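Long-range contacts in endo-1,4-beta-xylanase (PDB 3KST), which probably hydrolyses O-glycosidic bonds of xylan-type polysaccharides, as a calcium-binding member of glycoside hydrolase family 43: residues A38-G42 and F79-V84; L58-R63 and I300-L305; W181-Q185 and A207-N212. All blocks are in the same frame, centred on the assembly; numbering follows the deposited sequence.

Contact 1 is the core contact, its centre about 7 Å from the centre of the chain; the centres of contacts 2 and 3, both partly buried, lie about 18 and 17 Å from it. In the five-bladed beta-propeller expected of family 43, contact 1 packs strands of two neighbouring blades, contact 2 pairs strand 60-69 with strand 293-305, and contact 3 ties two loops flanking strands 189-197 and 200-207. Strands 35-41 (contact 1) and 60-69 (contact 2) share a sheet, and A38 touches W61; contact 3 touches neither. Chemistry follows place: mostly apolar packing beside calcium, a parallel ladder with charged side chains, and amide hydrogen bonds.

Contact 1: A38-G42 and F79-V84; sequences AYGTG and FWAPEV. With CA (calcium ion), chain C.
Two blades of the family 43 beta-propeller meet, strand 35-41 packing against strand 80-87. The axes of strands 38-41 and 80-84 approach to 5.0 Å at 161°, nearly antiparallel, with CA atoms nearest at T41-W80 (4.7 Å) and G40-P82 (5.7 Å), but side chains rather than a backbone ladder join them. T41 (m) lets OG1 accept from A81 N (2.8 Å); this hydroxyl also bonds D26, the predicted proton acceptor. A left-handed kink at A81 (52/56) separates W80 from P82. P82 points toward strand 38-41 and puts CG 3.5 Å from G40 N and 3.8 Å from Y39 CB. V84 (t) sits over one face of the Y39 ring (m, chi2 85°) in a CH-pi contact, V84 CG2 3.5 Å from the centroid; Y39 OH bonds P111 O. Water 1 bridges G42 N and F79 O. E83 turns away (chi1 m, chi2 t, chi3 near 0°) to the calcium ion, whose shell includes H251 and five waters; E83 OE2 is 2.3 Å from the metal.

Contact 2: L58-R63 and I300-L305; sequences LKNWKR and IKPRVL
K59, W61 and R303 bury the most surface where the start of strand 60-69 pairs in parallel with the end of strand 293-305, joining the first propeller blade to the last. Register runs K59-P302, N60-R303, W61-V304, K62-L305; the axes of 60-63 and 303-305 come within 4.6 Å and cross at -52°. The ladder is R303 N to K59 O (3.0 Å), W61 N to R303 O (3.0 Å) and L305 N to W61 O (2.9 Å). K59 (chi1 t, chi2 p, then extended) curls its chain past I300 so that NZ donates to K301 O (2.7 Å), with water 7 linking NZ to K301 N. R303 (p, then extended) lies on the same sheet face as N60 (m), its NE and NH2 donating to N60 OD1 at 2.9 and 3.2 Å, while N60 ND2 is held by D57. On the other face, shared with V304 (t), W61 (m, chi2 79°) sets CD1 3.6 Å from P302 CB, and its NE1 bonds L58 O (2.8 Å). K59 and R303 thus meet neutral carbonyl oxygens, K301 O and N60 OD1: charge-assisted bonds rather than ion pairs across these two segments.

Contact 3: W181-Q185 and A207-N212; sequences WELLQ and ANHYEN
The amide of N208 (m, chi2 -67°) forms the polar hub: ND2 donates to W181 O (2.8 Å), and OD1 accepts from L184 N (2.7 Å) and Q185 N (3.2 Å). Next outward, extended Q185 (t, t) places OE1 2.8 Å from N212 ND2, and its backbone O receives H209 N (3.2 Å). These bonds link the loop entering strand 189-197 to the one leaving strand 200-207, in one propeller blade. CA atoms are nearest at E182-A207 (5.0 Å) and Q185-N208 (5.3 Å); W181 and E182 lie in a 3-10 segment. A type I beta turn spans H209 to N212, closed by N212 N to H209 O (3.0 Å); water 9 joins Q185 NE2 to E211 OE1. W181 (p) rests CZ3 3.8 Å from A207 CB, E182 CB also 3.8 Å from that methyl; the E182 carboxylate reaches Y205 and K231. The H209 side chain lies about 7 Å from that of E190, the predicted proton donor. Neutral amide and peptide groups thus join the two loops by hydrogen bonds, not salt bridges.

Contact 1: A38-G42 and F79-V84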
loop_
_atom_site.group_PDB
_atom_site.type_symbol
_atom_site.label_atom_id
_atom_site.label_comp_id
_atom_site.label_asym_id
_atom_site.label_seq_id
_atom_site.Cartn_x
_atom_site.Cartn_y
_atom_site.Cartn_z
ATOM N N ALA A 38 -1.456 -9.272 6.705
ATOM C CA ALA A 38 -2.125 -8.397 5.738
ATOM C C ALA A 38 -2.958 -7.368 6.443
ATOM O O ALA A 38 -3.641 -7.687 7.401
ATOM C CB ALA A 38 -3.031 -9.187 4.806
ATOM N N TYR A 39 -2.880 -6.133 5.945
ATOM C CA TYR A 39 -3.678 -4.997 6.439
ATOM C C TYR A 39 -4.194 -4.253 5.231
ATOM O O TYR A 39 -3.432 -4.047 4.281
ATOM C CB TYR A 39 -2.822 -4.041 7.251
ATOM C CG TYR A 39 -1.946 -4.733 8.268
ATOM C CD1 TYR A 39 -0.697 -5.243 7.891
ATOM C CD2 TYR A 39 -2.371 -4.905 9.589
ATOM C CE1 TYR A 39 0.113 -5.917 8.801
ATOM C CE2 TYR A 39 -1.571 -5.559 10.508
ATOM C CZ TYR A 39 -0.312 -6.056 10.106
ATOM O OH TYR A 39 0.506 -6.693 11.006
ATOM N N GLY A 40 -5.466 -3.867 5.252
ATOM C CA GLY A 40 -6.052 -3.070 4.165
ATOM C C GLY A 40 -7.214 -2.189 4.607
ATOM O O GLY A 40 -7.557 -2.123 5.796
ATOM N N THR A 41 -7.816 -1.529 3.624
ATOM C CA THR A 41 -8.997 -0.702 3.794
ATOM C C THR A 41 -10.219 -1.588 3.909
ATOM O O THR A 41 -10.491 -2.360 3.004
ATOM C CB THR A 41 -9.183 0.216 2.582
ATOM O OG1 THR A 41 -8.052 1.064 2.511
ATOM C CG2 THR A 41 -10.496 1.064 2.664
ATOM N N GLY A 42 -10.953 -1.462 5.008
ATOM C CA GLY A 42 -12.192 -2.217 5.206
ATOM C C GLY A 42 -12.006 -3.607 5.726
ATOM O O GLY A 42 -10.912 -3.989 6.145
ATOM N N PHE A 79 -10.756 5.472 7.331
ATOM C CA PHE A 79 -9.544 4.674 7.662
ATOM C C PHE A 79 -9.151 3.874 6.420
ATOM O O PHE A 79 -9.766 2.832 6.114
ATOM C CB PHE A 79 -9.763 3.803 8.877
ATOM C CG PHE A 79 -9.830 4.598 10.133
ATOM C CD1 PHE A 79 -8.671 4.822 10.855
ATOM C CD2 PHE A 79 -11.008 5.264 10.495
ATOM C CE1 PHE A 79 -8.715 5.593 12.030
ATOM C CE2 PHE A 79 -11.070 6.033 11.655
ATOM C CZ PHE A 79 -9.927 6.210 12.419
ATOM N N TRP A 80 -8.171 4.401 5.672
ATOM C CA TRP A 80 -7.707 3.823 4.401
ATOM C C TRP A 80 -6.200 3.532 4.312
ATOM O O TRP A 80 -5.365 4.193 4.949
ATOM C CB TRP A 80 -7.979 4.777 3.222
ATOM C CG TRP A 80 -9.352 5.343 3.120
ATOM C CD1 TRP A 80 -10.526 4.766 3.499
ATOM C CD2 TRP A 80 -9.689 6.605 2.555
ATOM N NE1 TRP A 80 -11.579 5.599 3.223
ATOM C CE2 TRP A 80 -11.098 6.739 2.640
ATOM C CE3 TRP A 80 -8.945 7.646 1.988
ATOM C CZ2 TRP A 80 -11.776 7.893 2.184
ATOM C CZ3 TRP A 80 -9.621 8.801 1.543
ATOM C CH2 TRP A 80 -11.027 8.896 1.633
ATOM N N ALA A 81 -5.872 2.571 3.451
ATOM C CA ALA A 81 -4.499 2.348 2.975
ATOM C C ALA A 81 -3.414 2.210 4.059
ATOM O O ALA A 81 -2.390 2.907 4.026
ATOM C CB ALA A 81 -4.151 3.472 1.949
ATOM N N PRO A 82 -3.607 1.262 4.996
ATOM C CA PRO A 82 -2.611 1.033 6.027
ATOM C C PRO A 82 -1.366 0.302 5.497
ATOM O O PRO A 82 -1.468 -0.447 4.528
ATOM C CB PRO A 82 -3.361 0.140 7.011
ATOM C CG PRO A 82 -4.246 -0.694 6.126
ATOM C CD PRO A 82 -4.676 0.233 5.040
ATOM N N GLU A 83 -0.205 0.619 6.052
ATOM C CA GLU A 83 1.034 -0.156 5.833
ATOM C C GLU A 83 1.650 -0.317 7.213
ATOM O O GLU A 83 1.575 0.606 8.025
ATOM C CB GLU A 83 2.004 0.504 4.856
ATOM C CG GLU A 83 1.375 0.769 3.453
ATOM C CD GLU A 83 2.348 1.035 2.297
ATOM O OE1 GLU A 83 3.611 1.086 2.452
ATOM O OE2 GLU A 83 1.828 1.160 1.150
ATOM N N VAL A 84 2.200 -1.496 7.489
ATOM C CA VAL A 84 2.822 -1.821 8.782
ATOM C C VAL A 84 4.262 -2.289 8.550
ATOM O O VAL A 84 4.510 -3.117 7.657
ATOM C CB VAL A 84 2.051 -2.910 9.527
ATOM C CG1 VAL A 84 2.809 -3.384 10.778
ATOM C CG2 VAL A 84 0.634 -2.415 9.937
HETATM CA CA CA C . -0.308 1.414 0.256
HETATM O O HOH W 1 -10.633 0.536 6.949
HETATM O O HOH W 2 -0.785 3.191 1.937
HETATM O O HOH W 3 -2.018 0.441 1.884
HETATM O O HOH W 4 -0.393 -0.971 -0.377
HETATM O O HOH W 5 0.730 1.024 -2.091
HETATM O O HOH W 6 0.498 3.653 -0.690
#

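Contact 2: L58-R63 and I300-L305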
loop_
_atom_site.group_PDB
_atom_site.type_symbol
_atom_site.label_atom_id
_atom_site.label_comp_id
_atom_site.label_asym_id
_atom_site.label_seq_id
_atom_site.Cartn_x
_atom_site.Cartn_y
_atom_site.Cartn_z
ATOM N N LEU A 58 -0.108 -17.832 2.096
ATOM C CA LEU A 58 -0.698 -16.795 1.215
ATOM C C LEU A 58 -2.087 -17.127 0.633
ATOM O O LEU A 58 -2.739 -16.236 0.097
ATOM C CB LEU A 58 0.242 -16.363 0.061
ATOM C CG LEU A 58 1.562 -15.745 0.488
ATOM C CD1 LEU A 58 2.470 -15.591 -0.748
ATOM C CD2 LEU A 58 1.287 -14.403 1.160
ATOM N N LYS A 59 -2.534 -18.380 0.733
ATOM C CA LYS A 59 -3.832 -18.819 0.217
ATOM C C LYS A 59 -4.853 -18.756 1.331
ATOM O O LYS A 59 -5.930 -18.189 1.141
ATOM C CB LYS A 59 -3.760 -20.247 -0.367
ATOM C CG LYS A 59 -5.115 -20.847 -0.801
ATOM C CD LYS A 59 -5.881 -20.081 -1.893
ATOM C CE LYS A 59 -7.103 -20.880 -2.321
ATOM N NZ LYS A 59 -7.955 -20.345 -3.436
ATOM N N ASN A 60 -4.516 -19.356 2.476
ATOM C CA ASN A 60 -5.415 -19.424 3.623
ATOM C C ASN A 60 -5.012 -18.405 4.671
ATOM O O ASN A 60 -3.857 -18.402 5.144
ATOM C CB ASN A 60 -5.397 -20.813 4.220
ATOM C CG ASN A 60 -5.696 -21.876 3.185
ATOM O OD1 ASN A 60 -6.837 -22.012 2.716
ATOM N ND2 ASN A 60 -4.675 -22.616 2.804
ATOM N N TRP A 61 -5.951 -17.515 4.990
ATOM C CA TRP A 61 -5.737 -16.416 5.943
ATOM C C TRP A 61 -6.627 -16.589 7.163
ATOM O O TRP A 61 -7.723 -17.134 7.055
ATOM C CB TRP A 61 -6.030 -15.054 5.275
ATOM C CG TRP A 61 -5.052 -14.777 4.170
ATOM C CD1 TRP A 61 -5.085 -15.296 2.925
ATOM C CD2 TRP A 61 -3.874 -13.970 4.234
ATOM N NE1 TRP A 61 -4.007 -14.873 2.187
ATOM C CE2 TRP A 61 -3.241 -14.052 2.973
ATOM C CE3 TRP A 61 -3.273 -13.205 5.242
ATOM C CZ2 TRP A 61 -2.013 -13.392 2.696
ATOM C CZ3 TRP A 61 -2.062 -12.532 4.962
ATOM C CH2 TRP A 61 -1.459 -12.633 3.700
ATOM N N LYS A 62 -6.155 -16.149 8.323
ATOM C CA LYS A 62 -6.987 -16.152 9.534
ATOM C C LYS A 62 -6.997 -14.718 10.086
ATOM O O LYS A 62 -5.977 -14.013 9.995
ATOM C CB LYS A 62 -6.521 -17.169 10.585
ATOM C CG LYS A 62 -5.728 -16.665 11.793
ATOM C CD LYS A 62 -5.325 -17.803 12.733
ATOM C CE LYS A 62 -5.178 -17.299 14.159
ATOM N NZ LYS A 62 -4.635 -18.332 15.096
ATOM N N ARG A 63 -8.124 -14.320 10.670
ATOM C CA ARG A 63 -8.226 -13.008 11.324
ATOM C C ARG A 63 -7.479 -13.008 12.639
ATOM O O ARG A 63 -7.565 -13.965 13.421
ATOM C CB ARG A 63 -9.661 -12.615 11.591
ATOM C CG ARG A 63 -10.378 -12.160 10.371
ATOM C CD ARG A 63 -11.787 -11.785 10.741
ATOM N NE ARG A 63 -12.490 -11.188 9.621
ATOM C CZ ARG A 63 -12.330 -9.930 9.197
ATOM N NH1 ARG A 63 -11.436 -9.102 9.773
ATOM N NH2 ARG A 63 -13.064 -9.498 8.185
ATOM N N ILE A 300 -3.322 -15.889 -7.172
ATOM C CA ILE A 300 -3.710 -16.623 -5.949
ATOM C C ILE A 300 -4.985 -15.922 -5.474
ATOM O O ILE A 300 -4.953 -14.700 -5.233
ATOM C CB ILE A 300 -2.666 -16.531 -4.818
ATOM C CG1 ILE A 300 -1.320 -17.143 -5.233
ATOM C CG2 ILE A 300 -3.215 -17.187 -3.523
ATOM C CD1 ILE A 300 -0.224 -16.983 -4.179
ATOM N N LYS A 301 -6.059 -16.696 -5.312
ATOM C CA LYS A 301 -7.361 -16.205 -4.853
ATOM C C LYS A 301 -7.419 -16.555 -3.384
ATOM O O LYS A 301 -7.776 -17.689 -3.052
ATOM C CB LYS A 301 -8.502 -16.900 -5.596
ATOM C CG LYS A 301 -8.645 -16.487 -7.042
ATOM C CD LYS A 301 -9.908 -17.092 -7.638
ATOM C CE LYS A 301 -10.099 -16.641 -9.065
ATOM N NZ LYS A 301 -11.200 -17.399 -9.698
ATOM N N PRO A 302 -7.036 -15.614 -2.492
ATOM C CA PRO A 302 -7.036 -15.977 -1.073
ATOM C C PRO A 302 -8.444 -16.122 -0.466
ATOM O O PRO A 302 -9.437 -15.630 -1.009
ATOM C CB PRO A 302 -6.255 -14.818 -0.433
ATOM C CG PRO A 302 -6.689 -13.649 -1.228
ATOM C CD PRO A 302 -6.762 -14.171 -2.665
ATOM N N ARG A 303 -8.530 -16.817 0.658
ATOM C CA ARG A 303 -9.809 -16.971 1.390
ATOM C C ARG A 303 -9.504 -16.858 2.864
ATOM O O ARG A 303 -8.338 -17.016 3.250
ATOM C CB ARG A 303 -10.464 -18.320 1.075
ATOM C CG ARG A 303 -9.571 -19.512 1.349
ATOM C CD ARG A 303 -10.294 -20.811 1.118
ATOM N NE ARG A 303 -9.533 -21.927 1.686
ATOM C CZ ARG A 303 -10.004 -23.169 1.875
ATOM N NH1 ARG A 303 -11.257 -23.525 1.537
ATOM N NH2 ARG A 303 -9.199 -24.082 2.418
ATOM N N VAL A 304 -10.546 -16.653 3.675
ATOM C CA VAL A 304 -10.382 -16.527 5.131
ATOM C C VAL A 304 -11.095 -17.672 5.806
ATOM O O VAL A 304 -12.264 -17.939 5.488
ATOM C CB VAL A 304 -10.925 -15.202 5.676
ATOM C CG1 VAL A 304 -10.720 -15.157 7.196
ATOM C CG2 VAL A 304 -10.208 -14.032 5.017
ATOM N N LEU A 305 -10.376 -18.329 6.721
ATOM C CA LEU A 305 -10.854 -19.469 7.494
ATOM C C LEU A 305 -10.959 -19.139 8.975
ATOM O O LEU A 305 -10.291 -18.223 9.468
ATOM C CB LEU A 305 -9.865 -20.630 7.347
ATOM C CG LEU A 305 -9.487 -21.041 5.925
ATOM C CD1 LEU A 305 -8.490 -22.203 5.957
ATOM C CD2 LEU A 305 -10.729 -21.374 5.055
HETATM O O HOH W 7 -5.726 -19.553 -5.582
HETATM O O HOH W 8 -10.440 -16.073 11.093
#

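Contact 3: W181-Q185 and A207-N212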
loop_
_atom_site.group_PDB
_atom_site.type_symbol
_atom_site.label_atom_id
_atom_site.label_comp_id
_atom_site.label_asym_id
_atom_site.label_seq_id
_atom_site.Cartn_x
_atom_site.Cartn_y
_atom_site.Cartn_z
ATOM N N TRP A 181 -3.235 5.792 -20.428
ATOM C CA TRP A 181 -3.702 4.739 -19.497
ATOM C C TRP A 181 -3.960 5.272 -18.090
ATOM O O TRP A 181 -4.774 4.698 -17.369
ATOM C CB TRP A 181 -2.750 3.541 -19.422
ATOM C CG TRP A 181 -1.511 3.688 -18.542
ATOM C CD1 TRP A 181 -0.254 4.069 -18.933
ATOM C CD2 TRP A 181 -1.425 3.435 -17.131
ATOM N NE1 TRP A 181 0.591 4.093 -17.856
ATOM C CE2 TRP A 181 -0.087 3.688 -16.742
ATOM C CE3 TRP A 181 -2.361 3.036 -16.151
ATOM C CZ2 TRP A 181 0.344 3.563 -15.408
ATOM C CZ3 TRP A 181 -1.934 2.887 -14.841
ATOM C CH2 TRP A 181 -0.590 3.149 -14.481
ATOM N N GLU A 182 -3.256 6.354 -17.727
ATOM C CA GLU A 182 -3.399 7.038 -16.429
ATOM C C GLU A 182 -4.537 8.069 -16.363
ATOM O O GLU A 182 -4.741 8.650 -15.305
ATOM C CB GLU A 182 -2.104 7.824 -16.100
ATOM C CG GLU A 182 -0.852 7.003 -16.034
ATOM C CD GLU A 182 0.416 7.825 -15.940
ATOM O OE1 GLU A 182 0.448 8.998 -16.415
ATOM O OE2 GLU A 182 1.409 7.253 -15.448
ATOM N N LEU A 183 -5.217 8.337 -17.481
ATOM C CA LEU A 183 -6.275 9.323 -17.594
ATOM C C LEU A 183 -7.565 8.720 -18.196
ATOM O O LEU A 183 -8.207 9.322 -19.069
ATOM C CB LEU A 183 -5.766 10.526 -18.427
ATOM C CG LEU A 183 -4.529 11.258 -17.857
ATOM C CD1 LEU A 183 -3.929 12.226 -18.870
ATOM C CD2 LEU A 183 -4.889 11.958 -16.574
ATOM N N LEU A 184 -7.917 7.516 -17.742
ATOM C CA LEU A 184 -9.197 6.909 -18.079
ATOM C C LEU A 184 -10.337 7.569 -17.277
ATOM O O LEU A 184 -11.433 7.747 -17.808
ATOM C CB LEU A 184 -9.159 5.395 -17.874
ATOM C CG LEU A 184 -8.293 4.539 -18.799
ATOM C CD1 LEU A 184 -8.136 3.125 -18.216
ATOM C CD2 LEU A 184 -8.857 4.462 -20.241
ATOM N N GLN A 185 -10.099 7.926 -16.006
ATOM C CA GLN A 185 -11.113 8.581 -15.180
ATOM C C GLN A 185 -10.444 9.465 -14.127
ATOM O O GLN A 185 -9.615 8.977 -13.378
ATOM C CB GLN A 185 -12.006 7.543 -14.508
ATOM C CG GLN A 185 -13.096 8.118 -13.666
ATOM C CD GLN A 185 -14.069 7.072 -13.129
ATOM O OE1 GLN A 185 -14.282 6.019 -13.739
ATOM N NE2 GLN A 185 -14.680 7.369 -11.993
ATOM N N ALA A 207 -2.876 4.417 -10.959
ATOM C CA ALA A 207 -3.519 5.571 -11.604
ATOM C C ALA A 207 -4.978 5.288 -11.945
ATOM O O ALA A 207 -5.365 4.110 -12.105
ATOM C CB ALA A 207 -2.711 6.056 -12.847
ATOM N N ASN A 208 -5.744 6.386 -12.026
ATOM C CA ASN A 208 -7.200 6.469 -12.260
ATOM C C ASN A 208 -7.981 6.382 -10.986
ATOM O O ASN A 208 -7.457 5.905 -9.957
ATOM C CB ASN A 208 -7.724 5.443 -13.275
ATOM C CG ASN A 208 -7.096 5.621 -14.591
ATOM O OD1 ASN A 208 -7.322 6.642 -15.247
ATOM N ND2 ASN A 208 -6.262 4.662 -14.995
ATOM N N HIS A 209 -9.199 6.931 -11.016
ATOM C CA HIS A 209 -10.132 6.767 -9.890
ATOM C C HIS A 209 -10.297 5.247 -9.680
ATOM O O HIS A 209 -10.479 4.510 -10.647
ATOM C CB HIS A 209 -11.491 7.377 -10.230
ATOM C CG HIS A 209 -12.367 7.601 -9.042
ATOM N ND1 HIS A 209 -12.945 6.575 -8.331
ATOM C CD2 HIS A 209 -12.806 8.748 -8.468
ATOM C CE1 HIS A 209 -13.669 7.074 -7.346
ATOM N NE2 HIS A 209 -13.622 8.391 -7.423
ATOM N N TYR A 210 -10.232 4.782 -8.436
ATOM C CA TYR A 210 -10.325 3.326 -8.126
ATOM C C TYR A 210 -11.595 2.653 -8.678
ATOM O O TYR A 210 -11.603 1.442 -8.944
ATOM C CB TYR A 210 -10.150 3.045 -6.621
ATOM C CG TYR A 210 -11.350 3.300 -5.760
ATOM C CD1 TYR A 210 -12.353 2.305 -5.602
ATOM C CD2 TYR A 210 -11.518 4.511 -5.101
ATOM C CE1 TYR A 210 -13.492 2.531 -4.802
ATOM C CE2 TYR A 210 -12.665 4.754 -4.292
ATOM C CZ TYR A 210 -13.631 3.757 -4.147
ATOM O OH TYR A 210 -14.726 3.994 -3.355
ATOM N N GLU A 211 -12.669 3.439 -8.810
ATOM C CA GLU A 211 -13.934 2.955 -9.361
ATOM C C GLU A 211 -13.878 2.569 -10.831
ATOM O O GLU A 211 -14.760 1.866 -11.296
ATOM C CB GLU A 211 -15.041 3.970 -9.116
ATOM C CG GLU A 211 -15.415 4.067 -7.626
ATOM C CD GLU A 211 -16.605 4.969 -7.344
ATOM O OE1 GLU A 211 -17.111 5.666 -8.270
ATOM O OE2 GLU A 211 -17.041 4.964 -6.169
ATOM N N ASN A 212 -12.869 3.033 -11.564
ATOM C CA ASN A 212 -12.749 2.702 -12.982
ATOM C C ASN A 212 -12.259 1.276 -13.158
ATOM O O ASN A 212 -11.328 0.855 -12.464
ATOM C CB ASN A 212 -11.777 3.651 -13.697
ATOM C CG ASN A 212 -12.005 3.676 -15.186
ATOM O OD1 ASN A 212 -11.348 2.968 -15.912
ATOM N ND2 ASN A 212 -12.975 4.470 -15.632
HETATM O O HOH W 9 -17.264 6.263 -10.843
#